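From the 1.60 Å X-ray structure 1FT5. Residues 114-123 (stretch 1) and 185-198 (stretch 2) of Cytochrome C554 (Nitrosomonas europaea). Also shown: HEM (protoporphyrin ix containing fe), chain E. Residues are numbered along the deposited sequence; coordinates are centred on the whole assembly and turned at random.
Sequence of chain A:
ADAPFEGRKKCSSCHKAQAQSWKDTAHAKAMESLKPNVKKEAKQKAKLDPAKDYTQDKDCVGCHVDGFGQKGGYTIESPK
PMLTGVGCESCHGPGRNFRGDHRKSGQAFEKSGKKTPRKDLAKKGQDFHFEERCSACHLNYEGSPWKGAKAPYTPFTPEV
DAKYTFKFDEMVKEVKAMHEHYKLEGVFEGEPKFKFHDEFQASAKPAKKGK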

ATOM      1  N   LYS A 114     -21.335  -9.460 -16.908  1.00 22.51           N
ATOM      2  CA  LYS A 114     -20.245 -10.410 -17.073  1.00 21.06           C
ATOM      3  C   LYS A 114     -19.250 -10.183 -15.939  1.00 19.61           C
ATOM      4  O   LYS A 114     -18.930  -9.040 -15.668  1.00 23.33           O
ATOM      5  CB  LYS A 114     -19.566 -10.095 -18.395  1.00 25.72           C
ATOM      6  CG  LYS A 114     -18.308 -10.905 -18.729  1.00 31.00           C
ATOM      7  CD  LYS A 114     -18.633 -11.826 -19.881  1.00 34.29           C
ATOM      8  CE  LYS A 114     -18.894 -11.044 -21.177  1.00 36.83           C
ATOM      9  NZ  LYS A 114     -18.844 -11.948 -22.403  1.00 39.54           N
ATOM     10  N   LYS A 115     -18.796 -11.268 -15.331  1.00 23.45           N
ATOM     11  CA  LYS A 115     -17.794 -11.175 -14.259  1.00 21.77           C
ATOM     12  C   LYS A 115     -16.442 -11.532 -14.866  1.00 23.26           C
ATOM     13  O   LYS A 115     -16.365 -12.138 -15.908  1.00 26.42           O
ATOM     14  CB  LYS A 115     -18.128 -12.131 -13.137  1.00 23.86           C
ATOM     15  CG  LYS A 115     -19.311 -11.594 -12.333  1.00 24.43           C
ATOM     16  CD  LYS A 115     -19.742 -12.534 -11.250  1.00 32.26           C
ATOM     17  CE  LYS A 115     -20.942 -11.933 -10.522  1.00 33.75           C
ATOM     18  NZ  LYS A 115     -21.707 -11.000 -11.439  1.00 40.85           N
ATOM     19  N   THR A 116     -15.352 -11.171 -14.185  1.00 20.34           N
ATOM     20  CA  THR A 116     -14.015 -11.455 -14.744  1.00 22.37           C
ATOM     21  C   THR A 116     -13.224 -12.172 -13.672  1.00 24.81           C
ATOM     22  O   THR A 116     -13.344 -11.826 -12.513  1.00 23.44           O
ATOM     23  CB  THR A 116     -13.310 -10.157 -15.086  1.00 22.35           C
ATOM     24  OG1 THR A 116     -13.946  -9.560 -16.232  1.00 24.63           O
ATOM     25  CG2 THR A 116     -11.811 -10.391 -15.402  1.00 22.14           C
ATOM     26  N   PRO A 117     -12.449 -13.207 -14.044  1.00 24.11           N
ATOM     27  CA  PRO A 117     -11.668 -13.914 -13.030  1.00 24.90           C
ATOM     28  C   PRO A 117     -10.548 -13.051 -12.434  1.00 20.78           C
ATOM     29  O   PRO A 117      -9.843 -12.354 -13.152  1.00 21.50           O
ATOM     30  CB  PRO A 117     -11.090 -15.135 -13.788  1.00 25.59           C
ATOM     31  CG  PRO A 117     -11.893 -15.238 -15.111  1.00 25.29           C
ATOM     32  CD  PRO A 117     -12.322 -13.816 -15.385  1.00 25.36           C
ATOM     33  N   ARG A 118     -10.370 -13.145 -11.114  1.00 21.19           N
ATOM     34  CA  ARG A 118      -9.251 -12.425 -10.471  1.00 22.72           C
ATOM     35  C   ARG A 118      -7.931 -12.956 -11.052  1.00 20.36           C
ATOM     36  O   ARG A 118      -6.930 -12.238 -11.048  1.00 23.46           O
ATOM     37  CB  ARG A 118      -9.254 -12.680  -8.958  1.00 22.12           C
ATOM     38  CG  ARG A 118     -10.267 -11.840  -8.202  1.00 21.34           C
ATOM     39  CD  ARG A 118     -10.059 -12.022  -6.686  1.00 19.20           C
ATOM     40  NE  ARG A 118     -11.031 -11.172  -6.082  1.00 19.26           N
ATOM     41  CZ  ARG A 118     -12.239 -11.603  -5.752  1.00 21.02           C
ATOM     42  NH1 ARG A 118     -12.569 -12.873  -5.955  1.00 22.44           N
ATOM     43  NH2 ARG A 118     -13.151 -10.745  -5.370  1.00 21.56           N
ATOM     44  N   LYS A 119      -7.928 -14.199 -11.563  1.00 22.71           N
ATOM     45  CA  LYS A 119      -6.688 -14.728 -12.153  1.00 28.41           C
ATOM     46  C   LYS A 119      -6.178 -13.800 -13.251  1.00 27.51           C
ATOM     47  O   LYS A 119      -4.967 -13.617 -13.415  1.00 25.59           O
ATOM     48  CB  LYS A 119      -6.925 -16.128 -12.752  1.00 31.60           C
ATOM     49  CG  LYS A 119      -5.700 -16.723 -13.427  1.00 34.92           C
ATOM     50  CD  LYS A 119      -6.064 -18.072 -14.098  1.00 38.61           C
ATOM     51  CE  LYS A 119      -6.502 -19.116 -13.047  1.00 39.82           C
ATOM     52  NZ  LYS A 119      -6.865 -20.459 -13.640  1.00 43.22           N
ATOM     53  N   ASP A 120      -7.096 -13.226 -14.034  1.00 24.13           N
ATOM     54  CA  ASP A 120      -6.702 -12.314 -15.097  1.00 23.22           C
ATOM     55  C   ASP A 120      -5.976 -11.113 -14.514  1.00 25.24           C
ATOM     56  O   ASP A 120      -5.034 -10.615 -15.115  1.00 26.16           O
ATOM     57  CB  ASP A 120      -7.918 -11.782 -15.898  1.00 27.59           C
ATOM     58  CG  ASP A 120      -8.547 -12.826 -16.808  1.00 29.13           C
ATOM     59  OD1 ASP A 120      -9.441 -12.437 -17.583  1.00 31.81           O
ATOM     60  OD2 ASP A 120      -8.171 -13.986 -16.763  1.00 33.12           O
ATOM     61  N   LEU A 121      -6.435 -10.611 -13.360  1.00 22.22           N
ATOM     62  CA  LEU A 121      -5.783  -9.465 -12.707  1.00 19.84           C
ATOM     63  C   LEU A 121      -4.457  -9.868 -12.085  1.00 20.57           C
ATOM     64  O   LEU A 121      -3.494  -9.085 -12.151  1.00 20.86           O
ATOM     65  CB  LEU A 121      -6.668  -8.887 -11.591  1.00 19.03           C
ATOM     66  CG  LEU A 121      -8.060  -8.421 -12.060  1.00 20.43           C
ATOM     67  CD1 LEU A 121      -8.804  -8.022 -10.830  1.00 16.57           C
ATOM     68  CD2 LEU A 121      -7.953  -7.244 -13.014  1.00 20.94           C
ATOM     69  N   ALA A 122      -4.389 -11.055 -11.490  1.00 22.34           N
ATOM     70  CA  ALA A 122      -3.126 -11.486 -10.865  1.00 20.30           C
ATOM     71  C   ALA A 122      -2.052 -11.622 -11.959  1.00 25.36           C
ATOM     72  O   ALA A 122      -0.887 -11.294 -11.715  1.00 23.98           O
ATOM     73  CB  ALA A 122      -3.297 -12.794 -10.153  1.00 25.10           C
ATOM     74  N   LYS A 123      -2.467 -12.054 -13.157  1.00 23.96           N
ATOM     75  CA  LYS A 123      -1.514 -12.212 -14.255  1.00 27.75           C
ATOM     76  C   LYS A 123      -0.921 -10.875 -14.660  1.00 28.79           C
ATOM     77  O   LYS A 123       0.225 -10.833 -15.138  1.00 29.19           O
ATOM     78  CB  LYS A 123      -2.179 -12.906 -15.464  1.00 30.36           C
ATOM     79  CG  LYS A 123      -2.388 -14.390 -15.235  1.00 33.02           C
ATOM     80  CD  LYS A 123      -2.845 -15.090 -16.521  1.00 35.60           C
ATOM     81  CE  LYS A 123      -1.881 -14.790 -17.688  1.00 39.33           C
ATOM     82  NZ  LYS A 123      -1.616 -15.965 -18.627  1.00 42.27           N
ATOM     83  N   GLU A 185     -19.667  -4.753  -5.767  1.00 24.26           N
ATOM     84  CA  GLU A 185     -20.779  -5.409  -6.494  1.00 25.66           C
ATOM     85  C   GLU A 185     -20.377  -6.830  -6.881  1.00 28.46           C
ATOM     86  O   GLU A 185     -21.224  -7.739  -6.988  1.00 31.29           O
ATOM     87  CB  GLU A 185     -21.119  -4.601  -7.735  1.00 27.37           C
ATOM     88  CG  GLU A 185     -21.739  -3.282  -7.404  1.00 34.32           C
ATOM     89  CD  GLU A 185     -23.091  -3.426  -6.679  1.00 39.01           C
ATOM     90  OE1 GLU A 185     -23.726  -4.511  -6.742  1.00 41.04           O
ATOM     91  OE2 GLU A 185     -23.516  -2.444  -6.044  1.00 41.92           O
ATOM     92  N   GLY A 186     -19.087  -7.052  -7.107  1.00 25.61           N
ATOM     93  CA  GLY A 186     -18.627  -8.384  -7.422  1.00 25.51           C
ATOM     94  C   GLY A 186     -18.232  -8.621  -8.865  1.00 27.24           C
ATOM     95  O   GLY A 186     -18.443  -9.710  -9.404  1.00 28.87           O
ATOM     96  N   VAL A 187     -17.668  -7.602  -9.493  1.00 24.04           N
ATOM     97  CA  VAL A 187     -17.209  -7.689 -10.875  1.00 19.18           C
ATOM     98  C   VAL A 187     -16.187  -8.824 -10.959  1.00 21.52           C
ATOM     99  O   VAL A 187     -16.194  -9.603 -11.904  1.00 22.12           O
ATOM    100  CB  VAL A 187     -16.522  -6.374 -11.297  1.00 21.84           C
ATOM    101  CG1 VAL A 187     -15.833  -6.521 -12.675  1.00 23.00           C
ATOM    102  CG2 VAL A 187     -17.540  -5.239 -11.294  1.00 21.75           C
ATOM    103  N   PHE A 188     -15.261  -8.938  -9.992  1.00 18.75           N
ATOM    104  CA  PHE A 188     -14.265  -9.994 -10.076  1.00 20.54           C
ATOM    105  C   PHE A 188     -14.616 -11.174  -9.239  1.00 25.29           C
ATOM    106  O   PHE A 188     -15.230 -11.010  -8.182  1.00 25.74           O
ATOM    107  CB  PHE A 188     -12.887  -9.402  -9.676  1.00 19.08           C
ATOM    108  CG  PHE A 188     -12.426  -8.321 -10.614  1.00 17.92           C
ATOM    109  CD1 PHE A 188     -12.527  -6.997 -10.259  1.00 18.81           C
ATOM    110  CD2 PHE A 188     -11.995  -8.653 -11.913  1.00 17.78           C
ATOM    111  CE1 PHE A 188     -12.215  -5.976 -11.163  1.00 19.29           C
ATOM    112  CE2 PHE A 188     -11.683  -7.641 -12.833  1.00 16.89           C
ATOM    113  CZ  PHE A 188     -11.790  -6.330 -12.470  1.00 17.08           C
ATOM    114  N   GLU A 189     -14.232 -12.368  -9.692  1.00 24.29           N
ATOM    115  CA  GLU A 189     -14.536 -13.582  -8.959  1.00 27.00           C
ATOM    116  C   GLU A 189     -13.425 -14.614  -8.966  1.00 24.76           C
ATOM    117  O   GLU A 189     -12.488 -14.530  -9.753  1.00 26.02           O
ATOM    118  CB  GLU A 189     -15.818 -14.222  -9.512  1.00 29.55           C
ATOM    119  CG  GLU A 189     -15.828 -14.406 -10.994  1.00 32.31           C
ATOM    120  CD  GLU A 189     -16.988 -15.302 -11.448  1.00 36.65           C
ATOM    121  OE1 GLU A 189     -17.833 -15.667 -10.601  1.00 37.23           O
ATOM    122  OE2 GLU A 189     -17.022 -15.638 -12.643  1.00 39.55           O
ATOM    123  N   GLY A 190     -13.514 -15.563  -8.037  1.00 22.40           N
ATOM    124  CA  GLY A 190     -12.563 -16.648  -7.969  1.00 25.27           C
ATOM    125  C   GLY A 190     -11.195 -16.319  -7.409  1.00 25.46           C
ATOM    126  O   GLY A 190     -10.989 -15.228  -6.876  1.00 22.90           O
ATOM    127  N   GLU A 191     -10.294 -17.301  -7.510  1.00 25.09           N
ATOM    128  CA  GLU A 191      -8.934 -17.172  -6.993  1.00 27.50           C
ATOM    129  C   GLU A 191      -7.942 -16.584  -7.978  1.00 26.57           C
ATOM    130  O   GLU A 191      -8.140 -16.629  -9.194  1.00 26.47           O
ATOM    131  CB  GLU A 191      -8.448 -18.549  -6.574  1.00 26.78           C
ATOM    132  CG  GLU A 191      -9.244 -19.157  -5.445  1.00 31.75           C
ATOM    133  CD  GLU A 191      -8.973 -18.492  -4.101  1.00 34.85           C
ATOM    134  OE1 GLU A 191      -7.875 -17.946  -3.901  1.00 32.21           O
ATOM    135  OE2 GLU A 191      -9.873 -18.543  -3.244  1.00 38.22           O
ATOM    136  N   PRO A 192      -6.857 -15.986  -7.480  1.00 26.19           N
ATOM    137  CA  PRO A 192      -6.519 -15.837  -6.060  1.00 24.70           C
ATOM    138  C   PRO A 192      -7.350 -14.760  -5.385  1.00 19.76           C
ATOM    139  O   PRO A 192      -7.483 -13.638  -5.860  1.00 23.22           O
ATOM    140  CB  PRO A 192      -5.026 -15.508  -6.078  1.00 24.76           C
ATOM    141  CG  PRO A 192      -4.847 -14.766  -7.320  1.00 26.65           C
ATOM    142  CD  PRO A 192      -5.842 -15.363  -8.338  1.00 23.63           C
ATOM    143  N   LYS A 193      -7.899 -15.137  -4.239  1.00 22.84           N
ATOM    144  CA  LYS A 193      -8.768 -14.270  -3.456  1.00 21.97           C
ATOM    145  C   LYS A 193      -8.139 -14.108  -2.066  1.00 18.54           C
ATOM    146  O   LYS A 193      -7.718 -15.066  -1.457  1.00 21.78           O
ATOM    147  CB  LYS A 193     -10.156 -14.909  -3.313  1.00 24.96           C
ATOM    148  CG  LYS A 193     -11.178 -13.966  -2.741  1.00 28.69           C
ATOM    149  CD  LYS A 193     -12.562 -14.532  -3.019  1.00 33.82           C
ATOM    150  CE  LYS A 193     -13.076 -15.192  -1.828  1.00 33.98           C
ATOM    151  NZ  LYS A 193     -14.578 -15.366  -1.958  1.00 34.54           N
ATOM    152  N   PHE A 194      -8.081 -12.870  -1.619  1.00 19.71           N
ATOM    153  CA  PHE A 194      -7.504 -12.593  -0.290  1.00 18.00           C
ATOM    154  C   PHE A 194      -8.274 -13.374   0.769  1.00 18.18           C
ATOM    155  O   PHE A 194      -9.518 -13.372   0.766  1.00 18.76           O
ATOM    156  CB  PHE A 194      -7.601 -11.094   0.013  1.00 18.53           C
ATOM    157  CG  PHE A 194      -7.014 -10.714   1.350  1.00 16.29           C
ATOM    158  CD1 PHE A 194      -7.688  -9.782   2.165  1.00 18.25           C
ATOM    159  CD2 PHE A 194      -5.806 -11.266   1.764  1.00 20.04           C
ATOM    160  CE1 PHE A 194      -7.119  -9.392   3.445  1.00 16.62           C
ATOM    161  CE2 PHE A 194      -5.249 -10.884   3.021  1.00 19.79           C
ATOM    162  CZ  PHE A 194      -5.910  -9.964   3.824  1.00 18.31           C
ATOM    163  N   LYS A 195      -7.532 -14.041   1.659  1.00 17.45           N
ATOM    164  CA  LYS A 195      -8.115 -14.860   2.722  1.00 18.15           C
ATOM    165  C   LYS A 195      -9.132 -14.205   3.587  1.00 17.44           C
ATOM    166  O   LYS A 195      -9.992 -14.914   4.180  1.00 24.01           O
ATOM    167  CB  LYS A 195      -7.023 -15.508   3.589  1.00 18.68           C
ATOM    168  CG  LYS A 195      -6.135 -14.501   4.382  1.00 18.45           C
ATOM    169  CD  LYS A 195      -4.999 -15.293   5.015  1.00 20.41           C
ATOM    170  CE  LYS A 195      -4.258 -14.483   6.099  1.00 20.50           C
ATOM    171  NZ  LYS A 195      -3.129 -15.313   6.694  1.00 24.59           N
ATOM    172  N   PHE A 196      -9.078 -12.880   3.721  1.00 16.33           N
ATOM    173  CA  PHE A 196     -10.067 -12.185   4.550  1.00 17.50           C
ATOM    174  C   PHE A 196     -11.058 -11.389   3.735  1.00 16.09           C
ATOM    175  O   PHE A 196     -11.800 -10.578   4.254  1.00 17.50           O
ATOM    176  CB  PHE A 196      -9.409 -11.224   5.565  1.00 18.09           C
ATOM    177  CG  PHE A 196      -8.473 -11.911   6.528  1.00 15.64           C
ATOM    178  CD1 PHE A 196      -7.265 -11.338   6.862  1.00 18.79           C
ATOM    179  CD2 PHE A 196      -8.810 -13.137   7.106  1.00 19.51           C
ATOM    180  CE1 PHE A 196      -6.387 -11.970   7.762  1.00 20.66           C
ATOM    181  CE2 PHE A 196      -7.920 -13.786   8.024  1.00 18.77           C
ATOM    182  CZ  PHE A 196      -6.686 -13.171   8.343  1.00 22.59           C
ATOM    183  N   HIS A 197     -11.056 -11.574   2.412  1.00 16.01           N
ATOM    184  CA  HIS A 197     -11.975 -10.806   1.562  1.00 15.09           C
ATOM    185  C   HIS A 197     -13.490 -10.946   1.941  1.00 13.79           C
ATOM    186  O   HIS A 197     -14.187  -9.954   2.069  1.00 16.42           O
ATOM    187  CB  HIS A 197     -11.801 -11.298   0.093  1.00 16.84           C
ATOM    188  CG  HIS A 197     -12.701 -10.590  -0.881  1.00 16.97           C
ATOM    189  ND1 HIS A 197     -12.352  -9.422  -1.515  1.00 19.01           N
ATOM    190  CD2 HIS A 197     -13.955 -10.895  -1.319  1.00 21.22           C
ATOM    191  CE1 HIS A 197     -13.345  -9.029  -2.302  1.00 22.24           C
ATOM    192  NE2 HIS A 197     -14.333  -9.909  -2.198  1.00 21.95           N
ATOM    193  N   ASP A 198     -13.938 -12.181   2.108  1.00 22.73           N
ATOM    194  CA  ASP A 198     -15.358 -12.354   2.429  1.00 23.21           C
ATOM    195  C   ASP A 198     -15.668 -11.758   3.777  1.00 19.26           C
ATOM    196  O   ASP A 198     -16.708 -11.093   3.958  1.00 20.97           O
ATOM    197  CB  ASP A 198     -15.719 -13.824   2.391  1.00 22.11           C
ATOM    198  CG  ASP A 198     -15.616 -14.388   0.972  1.00 25.21           C
ATOM    199  OD1 ASP A 198     -15.818 -13.608   0.006  1.00 26.47           O
ATOM    200  OD2 ASP A 198     -15.323 -15.584   0.857  1.00 32.61           O
TER
HETATM  201  CHA HEM E 213     -12.065  -3.432  -8.127  1.00 18.62           C
HETATM  202  CHB HEM E 213      -7.816  -1.608  -6.710  1.00 16.19           C
HETATM  203  CHC HEM E 213      -7.857   1.352 -10.579  1.00 17.77           C
HETATM  204  CHD HEM E 213     -12.565   0.181 -11.326  1.00 16.57           C
HETATM  205  C1A HEM E 213     -10.877  -3.229  -7.435  1.00 16.05           C
HETATM  206  C2A HEM E 213     -10.445  -4.025  -6.298  1.00 16.28           C
HETATM  207  C3A HEM E 213      -9.269  -3.446  -5.867  1.00 17.55           C
HETATM  208  C4A HEM E 213      -8.983  -2.383  -6.762  1.00 18.27           C
HETATM  209  CMA HEM E 213      -8.369  -3.863  -4.688  1.00 15.65           C
HETATM  210  CAA HEM E 213     -11.145  -5.226  -5.733  1.00 17.44           C
HETATM  211  CBA HEM E 213     -10.769  -6.499  -6.499  1.00 15.29           C
HETATM  212  CGA HEM E 213     -11.276  -7.774  -5.868  1.00 14.85           C
HETATM  213  O1A HEM E 213     -12.546  -8.020  -5.992  1.00 22.61           O
HETATM  214  O2A HEM E 213     -10.494  -8.569  -5.275  1.00 16.62           O
HETATM  215  C1B HEM E 213      -7.490  -0.642  -7.650  1.00 17.85           C
HETATM  216  C2B HEM E 213      -6.231   0.004  -7.692  1.00 15.99           C
HETATM  217  C3B HEM E 213      -6.173   0.766  -8.839  1.00 16.55           C
HETATM  218  C4B HEM E 213      -7.459   0.611  -9.480  1.00 17.28           C
HETATM  219  CMB HEM E 213      -5.102  -0.139  -6.636  1.00 15.76           C
HETATM  220  CAB HEM E 213      -5.004   1.652  -9.364  1.00 16.63           C
HETATM  221  CBB HEM E 213      -3.826   0.855  -9.955  1.00 16.03           C
HETATM  222  C1C HEM E 213      -9.160   1.323 -11.060  1.00 18.56           C
HETATM  223  C2C HEM E 213      -9.644   2.243 -12.092  1.00 21.81           C
HETATM  224  C3C HEM E 213     -10.981   1.962 -12.211  1.00 19.04           C
HETATM  225  C4C HEM E 213     -11.300   0.865 -11.374  1.00 20.46           C
HETATM  226  CMC HEM E 213      -8.829   3.334 -12.827  1.00 20.81           C
HETATM  227  CAC HEM E 213     -12.011   2.755 -13.038  1.00 22.79           C
HETATM  228  CBC HEM E 213     -11.888   2.876 -14.539  1.00 22.59           C
HETATM  229  C1D HEM E 213     -12.785  -0.960 -10.555  1.00 20.88           C
HETATM  230  C2D HEM E 213     -13.978  -1.725 -10.585  1.00 18.90           C
HETATM  231  C3D HEM E 213     -13.824  -2.747  -9.730  1.00 17.99           C
HETATM  232  C4D HEM E 213     -12.517  -2.620  -9.154  1.00 16.18           C
HETATM  233  CMD HEM E 213     -15.221  -1.384 -11.488  1.00 17.60           C
HETATM  234  CAD HEM E 213     -14.916  -3.696  -9.344  1.00 16.30           C
HETATM  235  CBD HEM E 213     -15.812  -3.187  -8.244  1.00 16.31           C
HETATM  236  CGD HEM E 213     -16.932  -4.097  -7.731  1.00 15.59           C
HETATM  237  O1D HEM E 213     -17.897  -3.477  -7.230  1.00 19.54           O
HETATM  238  O2D HEM E 213     -16.800  -5.317  -7.774  1.00 17.72           O
HETATM  239  NA  HEM E 213      -9.974  -2.218  -7.717  1.00 16.35           N
HETATM  240  NB  HEM E 213      -8.273  -0.275  -8.751  1.00 13.86           N
HETATM  241  NC  HEM E 213     -10.177   0.476 -10.612  1.00 19.54           N
HETATM  242  ND  HEM E 213     -11.888  -1.557  -9.677  1.00 14.43           N
HETATM  243 FE   HEM E 213     -10.096  -0.911  -9.210  1.00 16.14          FE
HETATM  244  O   HOH W   1     -10.105 -16.448 -10.848  1.00 27.18           O

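The two stretches meet as a short parallel bridge, Thr116 beside Phe188 and Pro117 beside Glu189, with CA atoms 4.9 and 5.0 Å apart. Three backbone hydrogen bonds stitch it: Thr116 N to Val187 O (2.9 Å), Glu189 N to Thr116 O (3.0 Å) and Arg118 N to Glu189 O (2.9 Å). Pro117 has no amide hydrogen to give, yet costs the ladder nothing, since the donors from the first stretch are the residues on either side of it in sequence, Thr116 and Arg118; its CA instead lies 3.4 Å from Glu189 O. Where the strand turns into helix, a water accepts from Lys119 N and donates to Glu189 O and Glu191 O, linking Lys119 N to Glu191 O, a pair 3.4 Å apart whose own angle is too poor for a hydrogen bond.

Arg118 is the centrepiece, buried and pointing toward the second stretch. Its extended chain carries the guanidinium to Gly190 O, which NH1 reaches at 3.0 Å, and to a heme propionate, held by NE to O2A (2.8 Å) and NH2 to O1A (2.9 Å). Charge is thus buried against charge, with Phe188 O over one guanidinium face and Lys193 CG over the opposite one. The fit is not perfect: Pro192 O, 3.2 Å from Arg118 CD, is buried without a polar partner.

The other propionate is gripped by backbone amides, Glu185 N to O1D (2.6 Å) and Gly186 N and Val187 N to O2D (2.9 and 3.0 Å). Gly186 suits this bend because, at its phi of 107°, a CB would jam against the preceding carbonyl.

Apolar packing completes the contact. Leu121 CD1 sits over the Phe188 ring, 3.5 Å from its centroid, while the ring edge faces the heme. Farther along the helix, the CB of Ala122, which points toward the second stretch, packs 3.8 Å from CG of Pro192, whose preceding peptide is cis. Together the stretches bury 774 Å².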